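Local coordinates for aldehyde dehydrogenase family protein (Pseudomonas syringae pv. tomato, PDB 6X9L) that acts as a long-chain aliphatic aldehyde dehydrogenase, probably with NAD+ as the hydride acceptor, and is captured here with NAD+ and octanal bound, at residues 90-95 with 195-200; 96-101 with 106-111; 274-279 with 295-300; 400-403 with 407-410. The protein carries 1 engineered substitution. All coordinates share one frame; numbering follows the deposited sequence.

Interaction 1: 90-95 with 195-200; sequences IERKEE and AQLVHD
Arg92 lays the aliphatic part of its side chain past Leu197, CD lying 4.1 Å from Leu197 CD1, before its guanidinium group reaches Asp200. The two side chains slide past each other in opposite directions. Here the break between helix 75-91 and helix 93-104 meets helix 188-201, which links strands 178-182 and 208-210 in a beta-alpha-beta crossover of the Rossmann-like coenzyme-binding domain. Arg92 is the residue at that break: it is the first residue past the end of one helix and the N-cap of the next. With its chain extended from CG to NE, it bridges a backbone gap of 8.6 Å between Arg92 CA and Leu197 CA.

The apolar end of Leu197 continues inward, onto Ile85, Leu88 and Ile89 of helix 75-91, whereas the charged pair lies nearer the surface. The salt bridge is a two-nitrogen, end-on grip that converges on a single oxygen. NH2 of Arg92 donates to Asp200 OD2 at 2.7 Å, and NH1 of Arg92 donates to the same OD2 at 3.0 Å. That oxygen lies near the guanidinium plane, yet the carboxylate itself is turned 71° from it. The other carboxylate oxygen is engaged one helical turn back: Gln196 NE2 donates to Asp200 OD1 at 3.2 Å, approaching from above the carboxylate plane.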
# COMPACT_ATOMS: atom_id res chain seq x y z
N ILE A 90 -11.77 29.97 -3.87
CA ILE A 90 -12.85 30.51 -4.68
C ILE A 90 -12.70 32.01 -4.85
O ILE A 90 -13.05 32.58 -5.89
CB ILE A 90 -14.22 30.16 -4.06
CG1 ILE A 90 -14.43 28.64 -4.03
CG2 ILE A 90 -15.34 30.85 -4.82
CD1 ILE A 90 -14.75 28.05 -5.36
N GLU A 91 -12.20 32.68 -3.80
CA GLU A 91 -12.00 34.13 -3.82
C GLU A 91 -10.83 34.52 -4.72
O GLU A 91 -10.89 35.53 -5.43
CB GLU A 91 -11.73 34.62 -2.40
CG GLU A 91 -12.84 35.40 -1.74
CD GLU A 91 -12.42 35.84 -0.35
OE1 GLU A 91 -13.10 35.46 0.63
OE2 GLU A 91 -11.40 36.54 -0.24
N ARG A 92 -9.75 33.74 -4.69
CA ARG A 92 -8.55 34.04 -5.46
C ARG A 92 -8.46 33.20 -6.73
O ARG A 92 -7.36 33.00 -7.25
CB ARG A 92 -7.31 33.85 -4.59
CG ARG A 92 -7.32 34.67 -3.32
CD ARG A 92 -6.18 34.31 -2.39
NE ARG A 92 -6.31 34.95 -1.09
CZ ARG A 92 -5.38 34.91 -0.14
NH1 ARG A 92 -4.24 34.26 -0.33
NH2 ARG A 92 -5.58 35.53 1.01
N LYS A 93 -9.59 32.72 -7.24
CA LYS A 93 -9.55 31.77 -8.34
C LYS A 93 -8.98 32.39 -9.61
O LYS A 93 -8.21 31.73 -10.33
CB LYS A 93 -10.96 31.22 -8.59
CG LYS A 93 -12.00 32.29 -8.82
CD LYS A 93 -13.09 31.79 -9.71
CE LYS A 93 -14.31 32.65 -9.61
NZ LYS A 93 -15.46 31.88 -10.10
N GLU A 94 -9.34 33.64 -9.90
CA GLU A 94 -8.80 34.30 -11.09
C GLU A 94 -7.29 34.46 -11.01
O GLU A 94 -6.58 34.25 -12.00
CB GLU A 94 -9.46 35.66 -11.28
CG GLU A 94 -8.82 36.51 -12.37
CD GLU A 94 -9.01 35.97 -13.79
OE1 GLU A 94 -9.72 34.95 -13.97
OE2 GLU A 94 -8.45 36.58 -14.72
N GLU A 95 -6.78 34.84 -9.84
CA GLU A 95 -5.34 34.92 -9.65
C GLU A 95 -4.70 33.55 -9.85
O GLU A 95 -3.62 33.44 -10.45
CB GLU A 95 -5.03 35.47 -8.25
CG GLU A 95 -5.51 36.91 -8.00
CD GLU A 95 -7.04 37.07 -8.07
OE1 GLU A 95 -7.77 36.15 -7.63
OE2 GLU A 95 -7.51 38.12 -8.56
N ALA A 195 0.41 28.10 -1.14
CA ALA A 195 1.00 28.18 0.20
C ALA A 195 0.57 29.46 0.90
O ALA A 195 0.15 29.43 2.06
CB ALA A 195 2.53 28.10 0.12
N GLN A 196 0.67 30.60 0.20
CA GLN A 196 0.18 31.86 0.74
C GLN A 196 -1.27 31.74 1.17
O GLN A 196 -1.68 32.31 2.19
CB GLN A 196 0.32 32.96 -0.30
CG GLN A 196 0.05 34.34 0.24
CD GLN A 196 0.95 34.65 1.41
OE1 GLN A 196 2.18 34.62 1.28
NE2 GLN A 196 0.35 34.93 2.57
N LEU A 197 -2.06 30.97 0.41
CA LEU A 197 -3.49 30.82 0.65
C LEU A 197 -3.78 30.05 1.93
O LEU A 197 -4.65 30.45 2.72
CB LEU A 197 -4.14 30.14 -0.56
CG LEU A 197 -5.67 30.01 -0.58
CD1 LEU A 197 -6.20 30.21 -1.99
CD2 LEU A 197 -6.09 28.67 -0.03
N VAL A 198 -3.10 28.91 2.15
CA VAL A 198 -3.31 28.20 3.41
C VAL A 198 -2.79 29.03 4.58
O VAL A 198 -3.37 28.99 5.67
CB VAL A 198 -2.69 26.78 3.41
CG1 VAL A 198 -3.08 25.98 2.13
CG2 VAL A 198 -1.19 26.82 3.61
N HIS A 199 -1.73 29.81 4.38
CA HIS A 199 -1.29 30.72 5.44
C HIS A 199 -2.41 31.68 5.83
O HIS A 199 -2.76 31.80 7.01
CB HIS A 199 -0.06 31.50 4.99
CG HIS A 199 0.40 32.50 6.00
ND1 HIS A 199 1.06 32.13 7.16
CD2 HIS A 199 0.28 33.85 6.05
CE1 HIS A 199 1.33 33.21 7.87
NE2 HIS A 199 0.87 34.26 7.22
N ASP A 200 -2.96 32.39 4.84
CA ASP A 200 -4.04 33.34 5.07
C ASP A 200 -5.29 32.66 5.62
O ASP A 200 -6.05 33.28 6.38
CB ASP A 200 -4.34 34.09 3.78
CG ASP A 200 -3.21 35.02 3.36
OD1 ASP A 200 -2.37 35.37 4.21
OD2 ASP A 200 -3.17 35.42 2.17

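Interaction 2: 96-101 with 106-111; sequences LAQAIS and AAISSA
Ser101 and Ala106 make the polar link of this contact: OG of Ser101 donates to O of Ala106 at 2.7 Å, with a C=O...donor angle of 157°. The hydroxyl faces that carbonyl because OG stands opposite the backbone N about the first torsion (chi1 -172°), a rotation that carries it off its own helix toward the turn that follows. Next to it, CG2 of Ile100 rests on the methyl of Ala106 at 4.1 Å. Farther back along the helix, CB of Ala97 meets CB of Ala111 at 3.7 Å, two small side chains that let the backbones approach until Ala97 CA and Ala111 CA are 4.8 Å apart.

The elements so joined are helix 93-104 and helix 108-115, successive in the chain and connected by a short turn, so the contact packs two consecutive helices against each other across that turn. Ile108 opens the second helix and sends CD1 back toward helix 93-104. This methyl reaches the side-chain amide of Gln98, at 3.5 Å from NE2, and lies 4.3 Å from CB of Ala97.

A bend at chi2 (-87°) brings the Gln98 amide alongside CD1 of Ile108, and bonds from elsewhere fix it: NE2 is held by Glu94 OE2, while OE1 accepts from Ser8 N. Outside this layer, Leu193 of helix 188-201 packs on Leu96 and Ala99, and Ile100 reaches Pro161 and Leu162 of helix 161-174. The side chain of Ala106 lies about 9 Å from that of Trp158, a residue that binds NAD+.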
# COMPACT_ATOMS: atom_id res chain seq x y z
N LEU A 96 -5.37 32.50 -9.36
CA LEU A 96 -4.84 31.15 -9.49
C LEU A 96 -4.90 30.66 -10.94
O LEU A 96 -3.97 30.00 -11.41
CB LEU A 96 -5.61 30.22 -8.56
CG LEU A 96 -5.42 30.37 -7.04
CD1 LEU A 96 -6.55 29.64 -6.33
CD2 LEU A 96 -4.09 29.82 -6.60
N ALA A 97 -5.98 30.97 -11.67
CA ALA A 97 -6.06 30.55 -13.07
C ALA A 97 -4.98 31.22 -13.90
O ALA A 97 -4.44 30.62 -14.84
CB ALA A 97 -7.44 30.85 -13.65
N GLN A 98 -4.63 32.47 -13.58
CA GLN A 98 -3.61 33.15 -14.37
C GLN A 98 -2.21 32.58 -14.13
O GLN A 98 -1.40 32.51 -15.06
CB GLN A 98 -3.66 34.65 -14.07
CG GLN A 98 -4.97 35.29 -14.51
CD GLN A 98 -4.96 35.75 -15.96
OE1 GLN A 98 -3.90 35.83 -16.60
NE2 GLN A 98 -6.14 36.04 -16.51
N ALA A 99 -1.92 32.13 -12.91
CA ALA A 99 -0.61 31.56 -12.62
C ALA A 99 -0.45 30.17 -13.25
O ALA A 99 0.61 29.85 -13.81
CB ALA A 99 -0.37 31.54 -11.11
N ILE A 100 -1.49 29.34 -13.19
CA ILE A 100 -1.47 28.04 -13.87
C ILE A 100 -1.22 28.22 -15.36
O ILE A 100 -0.31 27.61 -15.94
CB ILE A 100 -2.79 27.29 -13.62
CG1 ILE A 100 -2.94 26.93 -12.13
CG2 ILE A 100 -2.92 26.09 -14.59
CD1 ILE A 100 -4.39 26.63 -11.68
N SER A 101 -2.04 29.04 -16.01
CA SER A 101 -1.86 29.35 -17.43
C SER A 101 -0.44 29.82 -17.71
O SER A 101 0.20 29.37 -18.67
CB SER A 101 -2.87 30.43 -17.84
OG SER A 101 -2.87 30.65 -19.24
N ALA A 106 -1.86 26.30 -19.85
CA ALA A 106 -3.28 25.98 -19.95
C ALA A 106 -4.07 27.16 -20.49
O ALA A 106 -4.00 28.27 -19.96
CB ALA A 106 -3.84 25.58 -18.58
N ALA A 107 -4.85 26.91 -21.55
CA ALA A 107 -5.77 27.92 -22.06
C ALA A 107 -6.52 28.58 -20.90
O ALA A 107 -7.14 27.89 -20.08
CB ALA A 107 -6.76 27.28 -23.04
N ILE A 108 -6.43 29.91 -20.82
CA ILE A 108 -7.01 30.62 -19.67
C ILE A 108 -8.45 30.20 -19.45
O ILE A 108 -8.91 30.09 -18.30
CB ILE A 108 -6.91 32.14 -19.86
CG1 ILE A 108 -7.35 32.84 -18.58
CG2 ILE A 108 -7.81 32.60 -21.01
CD1 ILE A 108 -6.41 32.62 -17.41
N SER A 109 -9.20 29.98 -20.53
CA SER A 109 -10.56 29.48 -20.41
C SER A 109 -10.60 28.16 -19.66
O SER A 109 -11.45 27.95 -18.79
CB SER A 109 -11.15 29.30 -21.81
OG SER A 109 -12.30 30.10 -21.96
N SER A 110 -9.68 27.26 -20.00
CA SER A 110 -9.54 25.98 -19.31
C SER A 110 -9.15 26.15 -17.85
O SER A 110 -9.52 25.34 -17.00
CB SER A 110 -8.48 25.14 -20.01
OG SER A 110 -9.06 23.95 -20.47
N ALA A 111 -8.33 27.17 -17.55
CA ALA A 111 -7.85 27.33 -16.19
C ALA A 111 -8.96 27.81 -15.27
O ALA A 111 -9.03 27.38 -14.11
CB ALA A 111 -6.65 28.28 -16.16

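Interaction 3: 274-279 with 295-300; sequences NAVPPG and TRMIVP
Met297 and Val276 meet with a peptide as the one flat group involved: the methyl CE of Met297 touches the carbonyl oxygen of Val276 at 3.6 Å, and no aromatic ring or charged plane from either segment joins in. This is the helix-on-sheet packing of a beta-alpha-beta crossover, in which strand 263-266, helix 272-284 and strand 296-300 follow one another and the two strands lie parallel and adjacent in the seven-stranded sheet of what is, by family, the catalytic domain.

Met297 carries the contact from the strand side. Its chain runs straight out from the sheet, with CG opposite the backbone N (chi1 -171°), and then turns at the last torsion (chi3 -88°), which brings the terminal methyl against the helix backbone. There CE also lies 3.7 Å from CA of Gly279. Glycine has no side chain, so the helix presents bare main chain to the methionine at this point, and the approach remains close although Gly279 CA and Met297 CA are 7.6 Å apart.

The helix is kinked at Pro277 and Pro278, whose nitrogens carry no hydrogen to bond the turn before. Beyond the pair, Val276 packs on Val307 and Leu310 of helix 304-316, and Met297 on Leu397 and Leu399 of the neighbouring strand. One bond back from the methionine's methyl, SD of Met297 lies 4.2 Å from CG1 of Val276.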
# COMPACT_ATOMS: atom_id res chain seq x y z
N ASN A 274 -22.34 10.95 -32.83
CA ASN A 274 -22.34 11.75 -31.59
C ASN A 274 -21.32 11.24 -30.58
O ASN A 274 -21.13 11.94 -29.61
CB ASN A 274 -23.71 11.76 -30.93
CG ASN A 274 -24.68 12.63 -31.70
OD1 ASN A 274 -25.86 12.65 -31.40
ND2 ASN A 274 -24.18 13.35 -32.68
N ALA A 275 -20.70 10.08 -30.77
CA ALA A 275 -19.77 9.60 -29.73
C ALA A 275 -18.31 9.79 -30.11
O ALA A 275 -17.51 9.87 -29.22
CB ALA A 275 -20.07 8.17 -29.38
N VAL A 276 -17.97 9.83 -31.39
CA VAL A 276 -16.54 9.99 -31.76
C VAL A 276 -16.02 11.38 -31.38
O VAL A 276 -14.93 11.46 -30.87
CB VAL A 276 -16.28 9.67 -33.24
CG1 VAL A 276 -14.88 10.04 -33.63
CG2 VAL A 276 -16.53 8.22 -33.53
N PRO A 277 -16.76 12.47 -31.60
CA PRO A 277 -16.26 13.78 -31.25
C PRO A 277 -15.97 13.96 -29.76
O PRO A 277 -14.97 14.46 -29.45
CB PRO A 277 -17.40 14.70 -31.69
CG PRO A 277 -18.04 13.95 -32.78
CD PRO A 277 -18.01 12.52 -32.31
N PRO A 278 -16.84 13.54 -28.84
CA PRO A 278 -16.57 13.69 -27.42
C PRO A 278 -15.34 12.88 -27.02
O PRO A 278 -14.65 13.31 -26.19
CB PRO A 278 -17.86 13.19 -26.76
CG PRO A 278 -18.87 13.43 -27.81
CD PRO A 278 -18.15 13.02 -29.07
N GLY A 279 -15.17 11.69 -27.58
CA GLY A 279 -13.96 10.92 -27.29
C GLY A 279 -12.69 11.65 -27.71
O GLY A 279 -11.71 11.68 -26.95
N THR A 295 -6.86 7.81 -24.88
CA THR A 295 -6.03 7.99 -26.07
C THR A 295 -5.96 6.76 -26.98
O THR A 295 -5.28 6.81 -28.01
CB THR A 295 -4.62 8.36 -25.64
OG1 THR A 295 -4.21 7.46 -24.61
CG2 THR A 295 -4.59 9.77 -25.10
N ARG A 296 -6.62 5.66 -26.62
CA ARG A 296 -6.82 4.52 -27.51
C ARG A 296 -8.32 4.35 -27.71
O ARG A 296 -9.02 3.90 -26.79
CB ARG A 296 -6.21 3.23 -26.94
CG ARG A 296 -4.69 3.19 -26.92
CD ARG A 296 -4.19 2.47 -25.70
NE ARG A 296 -4.43 1.04 -25.77
CZ ARG A 296 -5.10 0.33 -24.86
NH1 ARG A 296 -5.60 0.91 -23.78
NH2 ARG A 296 -5.26 -0.97 -25.04
N MET A 297 -8.82 4.73 -28.89
CA MET A 297 -10.24 4.62 -29.22
C MET A 297 -10.47 3.33 -29.99
O MET A 297 -9.91 3.14 -31.08
CB MET A 297 -10.71 5.84 -30.02
CG MET A 297 -12.20 5.89 -30.21
SD MET A 297 -12.76 7.27 -31.22
CE MET A 297 -12.95 8.55 -29.97
N ILE A 298 -11.29 2.44 -29.43
CA ILE A 298 -11.42 1.07 -29.92
C ILE A 298 -12.82 0.91 -30.51
O ILE A 298 -13.83 1.10 -29.82
CB ILE A 298 -11.15 0.06 -28.79
CG1 ILE A 298 -9.74 0.31 -28.26
CG2 ILE A 298 -11.29 -1.36 -29.29
CD1 ILE A 298 -9.52 -0.17 -26.85
N VAL A 299 -12.87 0.59 -31.80
CA VAL A 299 -14.10 0.73 -32.59
C VAL A 299 -14.20 -0.44 -33.56
O VAL A 299 -13.20 -1.06 -33.94
CB VAL A 299 -14.12 2.06 -33.37
CG1 VAL A 299 -14.14 3.25 -32.42
CG2 VAL A 299 -12.91 2.17 -34.29
N PRO A 300 -15.44 -0.78 -33.96
CA PRO A 300 -15.66 -1.89 -34.91
C PRO A 300 -14.98 -1.65 -36.25
O PRO A 300 -15.05 -0.55 -36.81
CB PRO A 300 -17.18 -1.94 -35.06
CG PRO A 300 -17.71 -1.29 -33.83
CD PRO A 300 -16.71 -0.24 -33.44

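Interaction 4: 400-403 with 407-410; sequences IAYD and EAVA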
# COMPACT_ATOMS: atom_id res chain seq x y z
N ILE A 400 -8.07 2.03 -33.10
CA ILE A 400 -7.83 0.59 -33.18
C ILE A 400 -9.13 -0.13 -33.51
O ILE A 400 -10.18 0.15 -32.92
CB ILE A 400 -7.25 0.03 -31.86
CG1 ILE A 400 -5.94 0.73 -31.51
CG2 ILE A 400 -7.10 -1.49 -31.93
CD1 ILE A 400 -5.53 0.54 -30.07
N ALA A 401 -9.06 -1.09 -34.44
CA ALA A 401 -10.23 -1.81 -34.91
C ALA A 401 -10.38 -3.13 -34.18
O ALA A 401 -9.39 -3.73 -33.73
CB ALA A 401 -10.15 -2.07 -36.41
N TYR A 402 -11.62 -3.60 -34.08
CA TYR A 402 -11.93 -4.89 -33.50
C TYR A 402 -13.04 -5.59 -34.29
O TYR A 402 -13.85 -4.94 -34.96
CB TYR A 402 -12.29 -4.75 -32.01
CG TYR A 402 -13.63 -4.08 -31.72
CD1 TYR A 402 -14.83 -4.76 -31.91
CD2 TYR A 402 -13.69 -2.78 -31.21
CE1 TYR A 402 -16.05 -4.16 -31.63
CE2 TYR A 402 -14.91 -2.17 -30.92
CZ TYR A 402 -16.09 -2.87 -31.13
OH TYR A 402 -17.31 -2.29 -30.85
N ASP A 403 -13.06 -6.92 -34.22
CA ASP A 403 -14.04 -7.73 -34.93
C ASP A 403 -15.08 -8.39 -34.03
O ASP A 403 -16.07 -8.90 -34.55
CB ASP A 403 -13.34 -8.84 -35.73
CG ASP A 403 -12.33 -8.30 -36.73
OD1 ASP A 403 -12.73 -7.51 -37.63
OD2 ASP A 403 -11.14 -8.68 -36.62
N GLU A 407 -13.08 -9.28 -28.39
CA GLU A 407 -11.79 -8.80 -28.86
C GLU A 407 -11.51 -7.38 -28.40
O GLU A 407 -10.38 -7.04 -28.02
CB GLU A 407 -11.75 -8.89 -30.39
CG GLU A 407 -10.58 -8.20 -31.02
CD GLU A 407 -10.52 -8.48 -32.50
OE1 GLU A 407 -11.19 -9.44 -32.94
OE2 GLU A 407 -9.82 -7.73 -33.22
N ALA A 408 -12.55 -6.53 -28.42
CA ALA A 408 -12.38 -5.15 -28.00
C ALA A 408 -11.93 -5.06 -26.55
O ALA A 408 -11.09 -4.23 -26.20
CB ALA A 408 -13.70 -4.39 -28.20
N VAL A 409 -12.48 -5.93 -25.69
CA VAL A 409 -12.08 -5.95 -24.29
C VAL A 409 -10.61 -6.39 -24.17
O VAL A 409 -9.83 -5.80 -23.40
CB VAL A 409 -13.03 -6.86 -23.48
CG1 VAL A 409 -12.50 -7.10 -22.07
CG2 VAL A 409 -14.45 -6.25 -23.42
N ALA A 410 -10.21 -7.41 -24.94
CA ALA A 410 -8.84 -7.88 -24.88
C ALA A 410 -7.85 -6.78 -25.27
O ALA A 410 -6.79 -6.63 -24.65
CB ALA A 410 -8.67 -9.11 -25.77
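Tyr402 and Ala408 come together because the first torsion of the tyrosine (chi1 70°) puts CG between its backbone N and carbonyl carbon, presenting a ring face to the helix. The methyl of Ala408 settles over that face in a CH-pi contact, 3.5 Å from the ring centroid to CB and 17° off the normal, displaced toward the CD2 side. Glu407 takes a different course: CG lies opposite its N (chi1 170°) and the chain stays extended, carrying the carboxylate to the end of the strand, with OE2 beside Tyr402 CA and OE1 near Asp403 N.

This is a tight strand-to-helix connection, in which strand 396-402 turns directly into helix 405-413 and the helix folds back over the sheet. The ring is held at its far end as well, since Tyr402 OH hydrogen-bonds to Leu266 O two strands away.

At the turn, Asp403 N gives a weak hydrogen bond to Glu407 OE1 at 3.4 Å. The two side chains lie side by side and point the same way, their carboxylate planes steeply inclined, with Asp403 OD2 3.8 Å from Glu407 OE1. Like charges this close would probably repel, and the salt bridge of Arg301 to Asp403 OD2 is likely to ease that repulsion.

Overall arrangement
The four contacts fall into two neighbourhoods. Interactions 1 and 2 share helix 93-104, their centres 14 Å apart, whereas interactions 3 and 4 meet on one sheet, where strands 296-300 and 396-402 are neighbours and Met297 O probably accepts from Ile400 N. Between interactions 1 and 4 the centres are 47 Å apart, on opposite sides of the chain's centre. Chemistry follows depth: interactions 2 and 3 are buried and mainly apolar, the former adding one hydroxyl bond and the latter relying on packing alone. Interactions 1 and 4, only partly buried, combine apolar packing with charge, as an ion pair in one and neighbouring acids in the other.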